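Local atomic coordinates of cephalosporin hydroxylase CMCI (Streptomyces clavuligerus, PDB entry 2BM8), a protein that probably takes part in the methoxylation that makes cephamycin antibiotics, with a Rossmann-like domain of the kind found in methyltransferases. Residues Leu77-Pro82 and Ile105-Asp109; Ala152-Ile156 and Leu176-Tyr182. The protein carries 3 engineered substitutions. One frame throughout, in Å; residues are numbered along the deposited sequence.

Contact 1: Leu77-Pro82 and Ile105-Asp109; sequences LWELRP and IMGID
Met106 (m, t, t) lays its side chain across Leu77 and against the edge of the Trp78 ring. Met106 SD lies 3.9 Å from Leu77 CB, and Met106 CG is 4.0 Å from Trp78 CE3. The Met106 sulfur sits 5.5 Å from the centroid of the Trp78 six-membered ring, at its edge, a Met-aromatic contact. Both segments run from helix ends into loops, with CA atoms 7.4 Å apart at Trp78 and Met106 and 6.1 Å at Arg81 and Ile108. These are the C-terminal ends of helices 67-80 and 94-106, each leading into a parallel strand of the Rossmann-like sheet. Arg81 has positive phi, with its N hydrogen-bonded to Leu77 O at 2.8 Å. Gly107 closes its helix with a Schellman motif. The CA-to-CB bond of Ile108 (m, t) points toward 77-82. Ile108 CG2 is 3.2 Å from Pro82 O, and Ile108 CG1 lies against one face of the Arg81 guanidinium, 3.4 Å from NH1. Arg81 NH2 donates a weak hydrogen bond to Gly107 O at 3.4 Å.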
loop_
_atom_site.group_PDB
_atom_site.type_symbol
_atom_site.label_atom_id
_atom_site.label_comp_id
_atom_site.label_asym_id
_atom_site.label_seq_id
_atom_site.Cartn_x
_atom_site.Cartn_y
_atom_site.Cartn_z
ATOM N N LEU B 77 11.526 20.022 -24.580
ATOM C CA LEU B 77 12.573 20.702 -25.318
ATOM C C LEU B 77 12.700 20.145 -26.733
ATOM O O LEU B 77 12.766 20.913 -27.691
ATOM C CB LEU B 77 13.907 20.599 -24.581
ATOM C CG LEU B 77 14.213 21.801 -23.698
ATOM C CD1 LEU B 77 13.051 22.194 -22.794
ATOM C CD2 LEU B 77 15.460 21.533 -22.881
ATOM N N TRP B 78 12.694 18.815 -26.842
ATOM C CA TRP B 78 12.903 18.110 -28.106
ATOM C C TRP B 78 11.791 18.391 -29.111
ATOM O O TRP B 78 12.052 18.541 -30.318
ATOM C CB TRP B 78 13.011 16.605 -27.870
ATOM C CG TRP B 78 13.370 15.848 -29.116
ATOM C CD1 TRP B 78 12.585 14.945 -29.786
ATOM C CD2 TRP B 78 14.595 15.940 -29.852
ATOM N NE1 TRP B 78 13.257 14.469 -30.886
ATOM C CE2 TRP B 78 14.489 15.066 -30.957
ATOM C CE3 TRP B 78 15.775 16.677 -29.696
ATOM C CZ2 TRP B 78 15.517 14.906 -31.902
ATOM C CZ3 TRP B 78 16.806 16.524 -30.644
ATOM C CH2 TRP B 78 16.668 15.637 -31.726
ATOM N N GLU B 79 10.568 18.495 -28.605
ATOM C CA GLU B 79 9.393 18.754 -29.431
ATOM C C GLU B 79 9.242 20.249 -29.798
ATOM O O GLU B 79 9.028 20.590 -30.954
ATOM C CB GLU B 79 8.145 18.253 -28.699
ATOM C CG GLU B 79 6.803 18.720 -29.273
ATOM C CD GLU B 79 5.636 18.272 -28.408
ATOM O OE1 GLU B 79 5.753 18.289 -27.157
ATOM O OE2 GLU B 79 4.598 17.886 -28.970
ATOM N N LEU B 80 9.338 21.128 -28.807
ATOM C CA LEU B 80 9.103 22.575 -28.979
ATOM C C LEU B 80 10.312 23.336 -29.585
ATOM O O LEU B 80 10.152 24.274 -30.371
ATOM C CB LEU B 80 8.772 23.168 -27.613
ATOM C CG LEU B 80 7.748 24.292 -27.411
ATOM C CD1 LEU B 80 8.375 25.374 -26.505
ATOM C CD2 LEU B 80 7.161 24.884 -28.686
ATOM N N ARG B 81 11.519 22.921 -29.202
ATOM C CA ARG B 81 12.755 23.602 -29.586
ATOM C C ARG B 81 12.668 25.085 -29.231
ATOM O O ARG B 81 12.687 25.942 -30.107
ATOM C CB ARG B 81 13.067 23.391 -31.080
ATOM C CG ARG B 81 13.245 21.919 -31.443
ATOM C CD ARG B 81 13.528 21.655 -32.910
ATOM N NE ARG B 81 14.775 22.273 -33.345
ATOM C CZ ARG B 81 15.992 21.843 -33.032
ATOM N NH1 ARG B 81 16.172 20.771 -32.274
ATOM N NH2 ARG B 81 17.049 22.490 -33.490
ATOM N N PRO B 82 12.571 25.381 -27.941
ATOM C CA PRO B 82 12.441 26.763 -27.483
ATOM C C PRO B 82 13.696 27.582 -27.732
ATOM O O PRO B 82 14.788 27.097 -27.477
ATOM C CB PRO B 82 12.206 26.616 -25.972
ATOM C CG PRO B 82 12.820 25.317 -25.612
ATOM C CD PRO B 82 12.590 24.436 -26.814
ATOM N N ILE B 105 23.303 20.419 -26.563
ATOM C CA ILE B 105 23.485 19.061 -27.064
ATOM C C ILE B 105 22.470 18.783 -28.163
ATOM O O ILE B 105 22.769 18.067 -29.099
ATOM C CB ILE B 105 23.312 18.046 -25.926
ATOM C CG1 ILE B 105 24.275 18.350 -24.784
ATOM C CG2 ILE B 105 23.591 16.611 -26.389
ATOM C CD1 ILE B 105 23.612 18.178 -23.470
ATOM N N MET B 106 21.276 19.361 -28.021
ATOM C CA MET B 106 20.190 19.238 -28.998
ATOM C C MET B 106 20.362 20.082 -30.266
ATOM O O MET B 106 19.678 19.835 -31.254
ATOM C CB MET B 106 18.853 19.619 -28.351
ATOM C CG MET B 106 18.361 18.588 -27.366
ATOM S SD MET B 106 16.842 19.043 -26.554
ATOM C CE MET B 106 16.491 17.555 -25.673
ATOM N N GLY B 107 21.242 21.079 -30.239
ATOM C CA GLY B 107 21.438 21.961 -31.381
ATOM C C GLY B 107 20.391 23.056 -31.497
ATOM O O GLY B 107 20.161 23.590 -32.582
ATOM N N ILE B 108 19.760 23.384 -30.376
ATOM C CA ILE B 108 18.767 24.446 -30.292
ATOM C C ILE B 108 19.437 25.741 -29.840
ATOM O O ILE B 108 20.080 25.766 -28.792
ATOM C CB ILE B 108 17.690 24.075 -29.249
ATOM C CG1 ILE B 108 17.054 22.712 -29.566
ATOM C CG2 ILE B 108 16.617 25.150 -29.183
ATOM C CD1 ILE B 108 16.443 22.041 -28.355
ATOM N N ASP B 109 19.277 26.811 -30.614
ATOM C CA ASP B 109 19.752 28.147 -30.224
ATOM C C ASP B 109 18.879 28.707 -29.095
ATOM O O ASP B 109 17.905 29.388 -29.358
ATOM C CB ASP B 109 19.707 29.097 -31.440
ATOM C CG ASP B 109 20.221 30.502 -31.121
ATOM O OD1 ASP B 109 20.637 30.735 -29.958
ATOM O OD2 ASP B 109 20.243 31.434 -31.975
#

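Contact 2: Ala152-Ile156 and Leu176-Tyr182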
loop_
_atom_site.group_PDB
_atom_site.type_symbol
_atom_site.label_atom_id
_atom_site.label_comp_id
_atom_site.label_asym_id
_atom_site.label_seq_id
_atom_site.Cartn_x
_atom_site.Cartn_y
_atom_site.Cartn_z
ATOM N N ALA B 152 13.302 35.722 -27.965
ATOM C CA ALA B 152 12.853 34.904 -29.090
ATOM C C ALA B 152 11.931 33.765 -28.660
ATOM O O ALA B 152 11.866 33.395 -27.489
ATOM C CB ALA B 152 14.050 34.351 -29.845
ATOM N N HIS B 153 11.224 33.220 -29.644
ATOM C CA HIS B 153 10.188 32.236 -29.414
ATOM C C HIS B 153 10.446 31.021 -30.297
ATOM O O HIS B 153 11.116 31.137 -31.311
ATOM C CB HIS B 153 8.828 32.852 -29.719
ATOM C CG HIS B 153 8.468 33.995 -28.822
ATOM N ND1 HIS B 153 7.300 34.029 -28.093
ATOM C CD2 HIS B 153 9.122 35.146 -28.533
ATOM C CE1 HIS B 153 7.247 35.153 -27.401
ATOM N NE2 HIS B 153 8.339 35.850 -27.653
ATOM N N PRO B 154 9.924 29.852 -29.940
ATOM C CA PRO B 154 9.082 29.634 -28.759
ATOM C C PRO B 154 9.773 29.859 -27.412
ATOM O O PRO B 154 10.997 30.026 -27.313
ATOM C CB PRO B 154 8.683 28.156 -28.883
ATOM C CG PRO B 154 8.940 27.781 -30.277
ATOM C CD PRO B 154 10.098 28.618 -30.716
ATOM N N LEU B 155 8.961 29.818 -26.366
ATOM C CA LEU B 155 9.382 30.240 -25.048
ATOM C C LEU B 155 8.727 29.406 -23.965
ATOM O O LEU B 155 7.528 29.154 -24.004
ATOM C CB LEU B 155 9.009 31.700 -24.878
ATOM C CG LEU B 155 9.441 32.409 -23.601
ATOM C CD1 LEU B 155 10.059 33.784 -23.958
ATOM C CD2 LEU B 155 8.265 32.575 -22.645
ATOM N N ILE B 156 9.523 28.955 -23.007
ATOM C CA ILE B 156 8.996 28.284 -21.825
ATOM C C ILE B 156 9.260 29.179 -20.612
ATOM O O ILE B 156 10.400 29.503 -20.319
ATOM C CB ILE B 156 9.673 26.918 -21.625
ATOM C CG1 ILE B 156 9.482 26.037 -22.854
ATOM C CG2 ILE B 156 9.138 26.232 -20.355
ATOM C CD1 ILE B 156 10.276 24.746 -22.794
ATOM N N LEU B 176 3.728 38.676 -23.426
ATOM C CA LEU B 176 4.868 37.791 -23.679
ATOM C C LEU B 176 4.588 36.574 -24.560
ATOM O O LEU B 176 5.257 36.382 -25.561
ATOM C CB LEU B 176 5.472 37.309 -22.351
ATOM C CG LEU B 176 6.887 36.715 -22.431
ATOM C CD1 LEU B 176 7.806 37.491 -23.371
ATOM C CD2 LEU B 176 7.512 36.635 -21.053
ATOM N N LEU B 177 3.620 35.748 -24.182
ATOM C CA LEU B 177 3.432 34.453 -24.819
ATOM C C LEU B 177 2.821 34.577 -26.211
ATOM O O LEU B 177 1.952 35.410 -26.459
ATOM C CB LEU B 177 2.545 33.552 -23.959
ATOM C CG LEU B 177 2.912 33.405 -22.475
ATOM C CD1 LEU B 177 1.771 32.746 -21.736
ATOM C CD2 LEU B 177 4.199 32.623 -22.256
ATOM N N GLU B 178 3.303 33.746 -27.124
ATOM C CA GLU B 178 2.619 33.501 -28.375
ATOM C C GLU B 178 2.075 32.083 -28.337
ATOM O O GLU B 178 2.372 31.321 -27.434
ATOM C CB GLU B 178 3.582 33.634 -29.552
ATOM C CG GLU B 178 4.411 34.912 -29.586
ATOM C CD GLU B 178 5.480 34.867 -30.667
ATOM O OE1 GLU B 178 5.882 33.746 -31.075
ATOM O OE2 GLU B 178 5.912 35.948 -31.126
ATOM N N GLU B 179 1.308 31.725 -29.350
ATOM C CA GLU B 179 0.718 30.397 -29.440
ATOM C C GLU B 179 1.814 29.322 -29.393
ATOM O O GLU B 179 2.813 29.429 -30.087
ATOM C CB GLU B 179 -0.116 30.295 -30.721
ATOM C CG GLU B 179 -0.591 28.891 -31.043
ATOM C CD GLU B 179 -1.524 28.850 -32.237
ATOM O OE1 GLU B 179 -1.743 29.909 -32.872
ATOM O OE2 GLU B 179 -2.049 27.759 -32.538
ATOM N N GLY B 180 1.629 28.304 -28.557
ATOM C CA GLY B 180 2.632 27.264 -28.376
ATOM C C GLY B 180 3.522 27.430 -27.151
ATOM O O GLY B 180 4.010 26.424 -26.624
ATOM N N ASP B 181 3.731 28.665 -26.689
ATOM C CA ASP B 181 4.610 28.937 -25.539
ATOM C C ASP B 181 4.057 28.341 -24.256
ATOM O O ASP B 181 2.860 28.276 -24.069
ATOM C CB ASP B 181 4.816 30.443 -25.342
ATOM C CG ASP B 181 5.644 31.082 -26.456
ATOM O OD1 ASP B 181 6.214 30.354 -27.297
ATOM O OD2 ASP B 181 5.783 32.317 -26.563
ATOM N N TYR B 182 4.937 27.895 -23.375
ATOM C CA TYR B 182 4.519 27.239 -22.154
ATOM C C TYR B 182 4.586 28.195 -20.965
ATOM O O TYR B 182 5.466 29.036 -20.881
ATOM C CB TYR B 182 5.391 26.011 -21.909
ATOM C CG TYR B 182 4.947 24.795 -22.699
ATOM C CD1 TYR B 182 5.384 24.579 -23.996
ATOM C CD2 TYR B 182 4.075 23.869 -22.147
ATOM C CE1 TYR B 182 4.969 23.464 -24.714
ATOM C CE2 TYR B 182 3.662 22.759 -22.861
ATOM C CZ TYR B 182 4.112 22.562 -24.135
ATOM O OH TYR B 182 3.681 21.464 -24.834
#
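Leu155 forms the apolar centre. Leu155 CD2 is 4.1 Å from Leu177 CD2 and 4.4 Å from Leu176 CG. Ile156 CG2 packs on Tyr182 CB at 4.1 Å, with both side chains on the same face of the sheet. Ile156 and Tyr182 form a parallel bridge, CA to CA 4.6 Å, and Tyr182 N donates a hydrogen bond to Leu155 O at 2.9 Å. Strands 155-159 and 182-185 start here as neighbours. Helix 165-175 joins them in a beta-alpha-beta crossover of the Rossmann-like fold, and segment 176-182 is the return from that helix. A type II turn from Glu178 to Asp181 makes the return, with Gly180 at positive phi. Asp181 OD1 accepts from Leu155 N at 2.9 Å, just after the cis peptide bond preceding Pro154. Asp181 OD2 accepts from Glu178 N at 2.9 Å and from His153 ND1 at 2.8 Å. His153 CE1 also lies 3.0 Å from Leu176 O. Outermost, the exposed Glu178 sets its CD over one face of the His153 ring, 3.3 Å from ND1.

Contacts 1 and 2 have centres about 13 Å apart and touch directly. In sequence, contact 1 closes before contact 2 opens. They meet where helix 67-80 packs on the start of strand 155-159. Leu80 CD2 is 3.6 Å from Pro154 CB, and Leu77 CD1 is 3.8 Å from Ile156 CD1. Pro82 CG also reaches Ile156 CD1 at 3.8 Å. Ile156 thus packs on Tyr182 within contact 2 and on residues of contact 1. Strand 84-88, which follows Pro82, lies next to strand 155-159 in the sheet. Both contacts lie at the N-terminal ends of parallel strands. Rossmann-like enzymes usually bind their cofactor at the opposite, C-terminal ends.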